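Local coordinates for protein 3-oxo-tetronate kinase (Cupriavidus necator, PDB 5DMH) that catalyses the ATP-dependent phosphorylation of 3-oxo-tetronate to 3-oxo-tetronate 4-phosphate, at residues A100-W103 with L104-Q107; H161-G165 with D166-N170; V234-A237 with D238-T241. All coordinates share one frame; numbering follows the deposited sequence.

In the fold
All three contacts are local ones within the sugar-binding N-terminal domain, and they follow one another along the chain. Contact 1 is the C-terminal part of helix 90-106. Contact 2 is a tight beta hairpin, and contact 3 is the capped start of helix 236-245. Contacts 2 and 3 are the nearer pair, with centres about 17 Å apart and nearest atoms about 8 Å apart. Contact 1 lies about 35 Å from contact 2 and about 29 Å from contact 3, centre to centre. Contact 2 comes closest to the nucleotide: the side chain of Leu-169 is about 11 Å from the bound ADP. Contacts 1 and 3 lie away from the nucleotide site.

Contact 1. Residues A100-W103 with L104-Q107; sequences ALQW and LRAQ
Trp-103 O accepts two hydrogen bonds from Gln-107 in the last turns of an alpha helix, helix 90-106. The side-chain amide gives one, with Gln-107 NE2 to Trp-103 O at 2.9 Å. The backbone gives the other, with Gln-107 N to Trp-103 O at 3.1 Å. The two donors reach the oxygen from opposite faces of its carbonyl plane. The oxygen lies close to the plane of the Gln-107 amide. Upstream, the regular i to i+4 ladder joins Leu-104 N to Ala-100 O, Arg-105 N to Leu-101 O and Ala-106 N to Gln-102 O.

The Gln-107 side chain folds back along the helix. A bend at chi2 (-44°) turns its amide over the indole of Trp-103. Ring and amide planes are only 18° apart, so the two flat groups stack. NE2 sits over the face, offset toward the rim, and the bond to Trp-103 O helps fix the amide's rotation. Nearer the backbone, Gln-107 CG makes a CH-pi contact, 3.8 Å from the centroid of the six-membered ring of Trp-103.

Leu-104 CD2 also meets the indole, obliquely, at 3.7 Å from Trp-103 CZ3. Leu-104 and Trp-103 both pack on strand 78-82, through Val-81, while Leu-64, Pro-65 and Ile-73 also touch the indole. Leu-101 instead turns to helix 128-139, where it meets Leu-135 and Leu-139.

The Arg-105 chain crosses Leu-101 at a slant, and its NH1 is hydrogen-bonded to Ala-138 O, which ties it to helix 128-139. Between the two side chains, Arg-105 CD lies 4.0 Å from Leu-101 CG.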
loop_
_atom_site.group_PDB
_atom_site.type_symbol
_atom_site.label_atom_id
_atom_site.label_comp_id
_atom_site.label_asym_id
_atom_site.label_seq_id
_atom_site.Cartn_x
_atom_site.Cartn_y
_atom_site.Cartn_z
ATOM N N ALA A 100 7.342 -10.865 -10.461
ATOM C CA ALA A 100 7.707 -9.445 -10.387
ATOM C C ALA A 100 9.201 -9.212 -10.146
ATOM O O ALA A 100 9.822 -8.303 -10.745
ATOM C CB ALA A 100 6.895 -8.748 -9.325
ATOM N N LEU A 101 9.792 -10.036 -9.295
ATOM C CA LEU A 101 11.212 -9.890 -8.986
ATOM C C LEU A 101 12.053 -10.100 -10.236
ATOM O O LEU A 101 12.991 -9.346 -10.528
ATOM C CB LEU A 101 11.635 -10.895 -7.935
ATOM C CG LEU A 101 13.136 -10.998 -7.675
ATOM C CD1 LEU A 101 13.674 -9.763 -6.961
ATOM C CD2 LEU A 101 13.434 -12.229 -6.845
ATOM N N GLN A 102 11.739 -11.155 -10.966
ATOM C CA GLN A 102 12.493 -11.456 -12.173
ATOM C C GLN A 102 12.337 -10.320 -13.169
ATOM O O GLN A 102 13.322 -9.893 -13.791
ATOM C CB GLN A 102 12.037 -12.783 -12.776
ATOM C CG GLN A 102 12.536 -13.027 -14.188
ATOM C CD GLN A 102 14.029 -13.025 -14.299
ATOM O OE1 GLN A 102 14.760 -13.232 -13.314
ATOM N NE2 GLN A 102 14.513 -12.791 -15.515
ATOM N N TRP A 103 11.110 -9.810 -13.327
ATOM C CA TRP A 103 10.889 -8.707 -14.269
ATOM C C TRP A 103 11.761 -7.499 -13.887
ATOM O O TRP A 103 12.411 -6.866 -14.741
ATOM C CB TRP A 103 9.395 -8.340 -14.354
ATOM C CG TRP A 103 9.124 -7.250 -15.339
ATOM C CD1 TRP A 103 8.994 -7.367 -16.700
ATOM C CD2 TRP A 103 8.987 -5.860 -15.039
ATOM N NE1 TRP A 103 8.782 -6.133 -17.257
ATOM C CE2 TRP A 103 8.768 -5.189 -16.260
ATOM C CE3 TRP A 103 9.023 -5.123 -13.856
ATOM C CZ2 TRP A 103 8.576 -3.804 -16.329
ATOM C CZ3 TRP A 103 8.834 -3.752 -13.915
ATOM C CH2 TRP A 103 8.610 -3.102 -15.145
ATOM N N LEU A 104 11.793 -7.199 -12.598
ATOM C CA LEU A 104 12.570 -6.071 -12.089
ATOM C C LEU A 104 14.061 -6.266 -12.321
ATOM O O LEU A 104 14.751 -5.342 -12.747
ATOM C CB LEU A 104 12.286 -5.877 -10.604
ATOM C CG LEU A 104 10.895 -5.315 -10.304
ATOM C CD1 LEU A 104 10.656 -5.419 -8.813
ATOM C CD2 LEU A 104 10.732 -3.861 -10.776
ATOM N N ARG A 105 14.552 -7.482 -12.092
ATOM C CA ARG A 105 15.962 -7.776 -12.308
ATOM C C ARG A 105 16.322 -7.573 -13.772
ATOM O O ARG A 105 17.353 -6.991 -14.105
ATOM C CB ARG A 105 16.280 -9.217 -11.903
ATOM C CG ARG A 105 15.992 -9.585 -10.492
ATOM C CD ARG A 105 16.230 -11.059 -10.247
ATOM N NE ARG A 105 17.580 -11.266 -9.758
ATOM C CZ ARG A 105 17.988 -12.318 -9.066
ATOM N NH1 ARG A 105 17.156 -13.312 -8.749
ATOM N NH2 ARG A 105 19.237 -12.346 -8.654
ATOM N N ALA A 106 15.448 -8.054 -14.640
ATOM C CA ALA A 106 15.635 -7.949 -16.084
ATOM C C ALA A 106 15.635 -6.514 -16.588
ATOM O O ALA A 106 16.211 -6.246 -17.636
ATOM C CB ALA A 106 14.569 -8.729 -16.778
ATOM N N GLN A 107 14.967 -5.604 -15.867
ATOM C CA GLN A 107 15.048 -4.180 -16.185
ATOM C C GLN A 107 16.352 -3.561 -15.675
ATOM O O GLN A 107 16.653 -2.414 -16.000
ATOM C CB GLN A 107 13.863 -3.392 -15.607
ATOM C CG GLN A 107 12.469 -3.975 -15.842
ATOM C CD GLN A 107 12.253 -4.479 -17.257
ATOM O OE1 GLN A 107 12.317 -3.708 -18.210
ATOM N NE2 GLN A 107 11.999 -5.785 -17.400
#

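Contact 2. Residues H161-G165 with D166-N170; sequences HLFVG and DALLN
This is a tight antiparallel beta hairpin, built from strands 161-164 and 167-168. Strand 161-164 is the middle strand of a small three-stranded sheet. It pairs with the edge strand 167-168 on one side and with strand 155-158 on the other. A type II' turn from Val-164 to Ala-167 reverses the chain. Gly-165 takes the first central position of the turn, with a positive phi of 54°.

Val-164 and Ala-167 form the hydrogen-bonded pair that closes the turn. Val-164 N to Ala-167 O is short, 2.7 Å, and the donor lies nearly along the C=O axis. The return bond, Ala-167 N to Val-164 O, is 2.9 Å, but its donor sits above the carbonyl plane. Farther from the turn, Leu-169 N donates to Leu-162 O at 2.9 Å.

Phe-163 and Leu-168 form the non-hydrogen-bonded pair. With CG anti to the carbonyl carbon in both (chi1 -69° in Phe-163), the two side chains run together, pointing the same way. Leu-168 CD2 comes over one face of the phenyl ring, 4.0 Å from its centroid, offset toward the rim. This is a CH-pi contact. Phe-163 CA also makes a C-H...O contact with Ala-167 O at 3.2 Å.

Leu-162 and Leu-169 are both buried. Their methyls meet obliquely, with Leu-162 CD2 at 3.9 Å from Leu-169 CD1, and Ile-157 of the neighbouring strand also touches Leu-162. The closest contacts between side chains are thus apolar. The backbone bonds set the register, and the leucine and phenyl contacts add apolar packing on both faces of the hairpin.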
loop_
_atom_site.group_PDB
_atom_site.type_symbol
_atom_site.label_atom_id
_atom_site.label_comp_id
_atom_site.label_asym_id
_atom_site.label_seq_id
_atom_site.Cartn_x
_atom_site.Cartn_y
_atom_site.Cartn_z
ATOM N N HIS A 161 7.790 -4.194 19.052
ATOM C CA HIS A 161 6.364 -4.004 19.247
ATOM C C HIS A 161 5.908 -2.772 18.446
ATOM O O HIS A 161 6.502 -1.695 18.518
ATOM C CB HIS A 161 6.044 -3.833 20.752
ATOM C CG HIS A 161 6.133 -5.108 21.542
ATOM N ND1 HIS A 161 7.314 -5.792 21.719
ATOM C CD2 HIS A 161 5.181 -5.832 22.185
ATOM C CE1 HIS A 161 7.097 -6.869 22.459
ATOM N NE2 HIS A 161 5.809 -6.937 22.723
ATOM N N LEU A 162 4.829 -2.932 17.687
ATOM C CA LEU A 162 4.320 -1.859 16.853
ATOM C C LEU A 162 3.270 -0.988 17.571
ATOM O O LEU A 162 2.285 -1.490 18.128
ATOM C CB LEU A 162 3.733 -2.458 15.565
ATOM C CG LEU A 162 3.141 -1.511 14.524
ATOM C CD1 LEU A 162 4.108 -0.456 14.049
ATOM C CD2 LEU A 162 2.641 -2.313 13.355
ATOM N N PHE A 163 3.516 0.319 17.548
ATOM C CA PHE A 163 2.638 1.349 18.109
ATOM C C PHE A 163 2.025 2.213 17.005
ATOM O O PHE A 163 2.671 2.542 15.996
ATOM C CB PHE A 163 3.397 2.267 19.098
ATOM C CG PHE A 163 3.807 1.575 20.383
ATOM C CD1 PHE A 163 4.927 0.774 20.412
ATOM C CD2 PHE A 163 3.088 1.755 21.559
ATOM C CE1 PHE A 163 5.297 0.125 21.583
ATOM C CE2 PHE A 163 3.457 1.103 22.720
ATOM C CZ PHE A 163 4.563 0.305 22.729
ATOM N N VAL A 164 0.741 2.498 17.201
ATOM C CA VAL A 164 -0.003 3.477 16.432
ATOM C C VAL A 164 -0.354 4.614 17.387
ATOM O O VAL A 164 -1.182 4.466 18.309
ATOM C CB VAL A 164 -1.305 2.832 15.854
ATOM C CG1 VAL A 164 -2.124 3.849 15.104
ATOM C CG2 VAL A 164 -0.951 1.661 14.963
ATOM N N GLY A 165 0.265 5.766 17.176
ATOM C CA GLY A 165 0.291 6.805 18.194
ATOM C C GLY A 165 0.824 6.212 19.481
ATOM O O GLY A 165 1.824 5.533 19.434
ATOM N N ASP A 166 0.155 6.437 20.615
ATOM C CA ASP A 166 0.546 5.810 21.870
ATOM C C ASP A 166 -0.154 4.478 22.159
ATOM O O ASP A 166 -0.051 3.952 23.267
ATOM C CB ASP A 166 0.300 6.733 23.070
ATOM C CG ASP A 166 1.169 7.962 23.074
ATOM O OD1 ASP A 166 2.298 7.938 22.564
ATOM O OD2 ASP A 166 0.717 8.985 23.616
ATOM N N ALA A 167 -0.847 3.914 21.183
ATOM C CA ALA A 167 -1.501 2.621 21.389
ATOM C C ALA A 167 -0.723 1.517 20.700
ATOM O O ALA A 167 -0.198 1.702 19.610
ATOM C CB ALA A 167 -2.925 2.644 20.859
ATOM N N LEU A 168 -0.672 0.367 21.351
ATOM C CA LEU A 168 -0.204 -0.864 20.722
ATOM C C LEU A 168 -1.134 -1.192 19.548
ATOM O O LEU A 168 -2.345 -0.845 19.556
ATOM C CB LEU A 168 -0.240 -2.012 21.725
ATOM C CG LEU A 168 0.817 -2.011 22.836
ATOM C CD1 LEU A 168 0.397 -2.930 23.996
ATOM C CD2 LEU A 168 2.136 -2.399 22.265
ATOM N N LEU A 169 -0.576 -1.871 18.568
ATOM C CA LEU A 169 -1.287 -2.247 17.350
ATOM C C LEU A 169 -2.635 -2.869 17.639
ATOM O O LEU A 169 -3.634 -2.565 16.963
ATOM C CB LEU A 169 -0.445 -3.242 16.551
ATOM C CG LEU A 169 -1.004 -3.837 15.255
ATOM C CD1 LEU A 169 -1.172 -2.717 14.233
ATOM C CD2 LEU A 169 -0.068 -4.917 14.701
ATOM N N ASN A 170 -2.662 -3.744 18.638
ATOM C CA ASN A 170 -3.844 -4.540 18.931
ATOM C C ASN A 170 -4.869 -3.821 19.817
ATOM O O ASN A 170 -5.903 -4.378 20.160
ATOM C CB ASN A 170 -3.425 -5.866 19.558
ATOM C CG ASN A 170 -2.735 -5.673 20.899
ATOM O OD1 ASN A 170 -1.877 -4.810 21.036
ATOM N ND2 ASN A 170 -3.146 -6.430 21.895
#

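Contact 3. Residues V234-A237 with D238-T241; sequences VSDA and DLFT
The first torsions of Ser-235 and Asp-238 bring their polar groups together at the start of helix 236-245, where Ser-235 is the N-cap. Ser-235 OG stands between its own backbone N and carbonyl carbon (chi1 64°), which turns it to the first turn of the helix. Asp-238 CG lies beside its own backbone N (chi1 -78°), and the carboxylate reaches back to the residues before the helix.

Ser-235 OG accepts from Asp-238 N at 3.1 Å. This is the capping bond, and it satisfies an amide in the first turn. The Asp-238 side chain reaches one residue further back: Asp-238 OD2 accepts from Val-234 N at 2.9 Å. That bond is almost straight, 177° at the hydrogen. The amide meets OD2 on its anti side, somewhat out of the carboxylate plane. The aspartate therefore grips the residue just before the cap, while the serine holds the aspartate's own amide. The carboxylate also lies near the helix N-terminus, where the helix dipole would probably favour its negative charge. Val-234 CG2 packs against the same oxygen, 3.3 Å from Asp-238 OD2.

The helical ladder then begins. Leu-239 N donates to Ser-235 O at 3.3 Å, followed by Phe-240 N to Asp-236 O and Thr-241 N to Ala-237 O. Around this turn, Asp-238 and Thr-241 touch Val-207 of helix 204-207. Leu-239 is buried against Pro-151 and Leu-260, and Asp-236 also touches Pro-151. One turn after Asp-236, the Phe-240 ring turns its edge to a backbone carbonyl, with Phe-240 CD2 3.2 Å from Asp-236 O.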
loop_
_atom_site.group_PDB
_atom_site.type_symbol
_atom_site.label_atom_id
_atom_site.label_comp_id
_atom_site.label_asym_id
_atom_site.label_seq_id
_atom_site.Cartn_x
_atom_site.Cartn_y
_atom_site.Cartn_z
ATOM N N VAL A 234 11.987 4.610 16.066
ATOM C CA VAL A 234 11.170 5.502 16.907
ATOM C C VAL A 234 11.055 6.904 16.343
ATOM O O VAL A 234 10.404 7.768 16.948
ATOM C CB VAL A 234 11.692 5.560 18.350
ATOM C CG1 VAL A 234 11.914 4.172 18.890
ATOM C CG2 VAL A 234 12.993 6.373 18.450
ATOM N N SER A 235 11.640 7.115 15.167
ATOM C CA SER A 235 11.693 8.429 14.531
ATOM C C SER A 235 12.092 8.283 13.085
ATOM O O SER A 235 12.589 7.221 12.672
ATOM C CB SER A 235 12.736 9.268 15.239
ATOM O OG SER A 235 13.972 8.659 15.053
ATOM N N ASP A 236 11.889 9.351 12.308
ATOM C CA ASP A 236 12.372 9.391 10.933
ATOM C C ASP A 236 13.900 9.270 10.920
ATOM O O ASP A 236 14.474 8.663 10.014
ATOM C CB ASP A 236 11.940 10.656 10.198
ATOM C CG ASP A 236 10.482 10.625 9.753
ATOM O OD1 ASP A 236 9.824 9.568 9.801
ATOM O OD2 ASP A 236 9.993 11.695 9.358
ATOM N N ALA A 237 14.561 9.836 11.926
ATOM C CA ALA A 237 16.008 9.696 12.006
ATOM C C ALA A 237 16.423 8.213 12.023
ATOM O O ALA A 237 17.389 7.834 11.368
ATOM C CB ALA A 237 16.574 10.433 13.210
ATOM N N ASP A 238 15.693 7.379 12.769
ATOM C CA ASP A 238 15.997 5.960 12.802
ATOM C C ASP A 238 15.795 5.352 11.421
ATOM O O ASP A 238 16.574 4.515 11.007
ATOM C CB ASP A 238 15.139 5.205 13.836
ATOM C CG ASP A 238 15.610 5.391 15.248
ATOM O OD1 ASP A 238 16.700 5.999 15.492
ATOM O OD2 ASP A 238 14.893 4.902 16.145
ATOM N N LEU A 239 14.776 5.801 10.684
ATOM C CA LEU A 239 14.522 5.259 9.352
ATOM C C LEU A 239 15.676 5.577 8.387
ATOM O O LEU A 239 16.086 4.724 7.574
ATOM C CB LEU A 239 13.175 5.762 8.826
ATOM C CG LEU A 239 11.932 5.127 9.476
ATOM C CD1 LEU A 239 10.694 5.838 9.006
ATOM C CD2 LEU A 239 11.844 3.636 9.187
ATOM N N PHE A 240 16.227 6.789 8.478
ATOM C CA PHE A 240 17.344 7.146 7.630
ATOM C C PHE A 240 18.579 6.335 8.030
ATOM O O PHE A 240 19.349 5.906 7.163
ATOM C CB PHE A 240 17.655 8.641 7.671
ATOM C CG PHE A 240 16.711 9.476 6.835
ATOM C CD1 PHE A 240 16.922 9.622 5.474
ATOM C CD2 PHE A 240 15.635 10.115 7.416
ATOM C CE1 PHE A 240 16.067 10.397 4.699
ATOM C CE2 PHE A 240 14.777 10.892 6.647
ATOM C CZ PHE A 240 15.001 11.026 5.292
ATOM N N THR A 241 18.754 6.129 9.328
ATOM C CA THR A 241 19.862 5.292 9.818
ATOM C C THR A 241 19.778 3.856 9.262
ATOM O O THR A 241 20.776 3.286 8.818
ATOM C CB THR A 241 19.868 5.253 11.356
ATOM O OG1 THR A 241 20.158 6.563 11.845
ATOM C CG2 THR A 241 20.900 4.241 11.891
#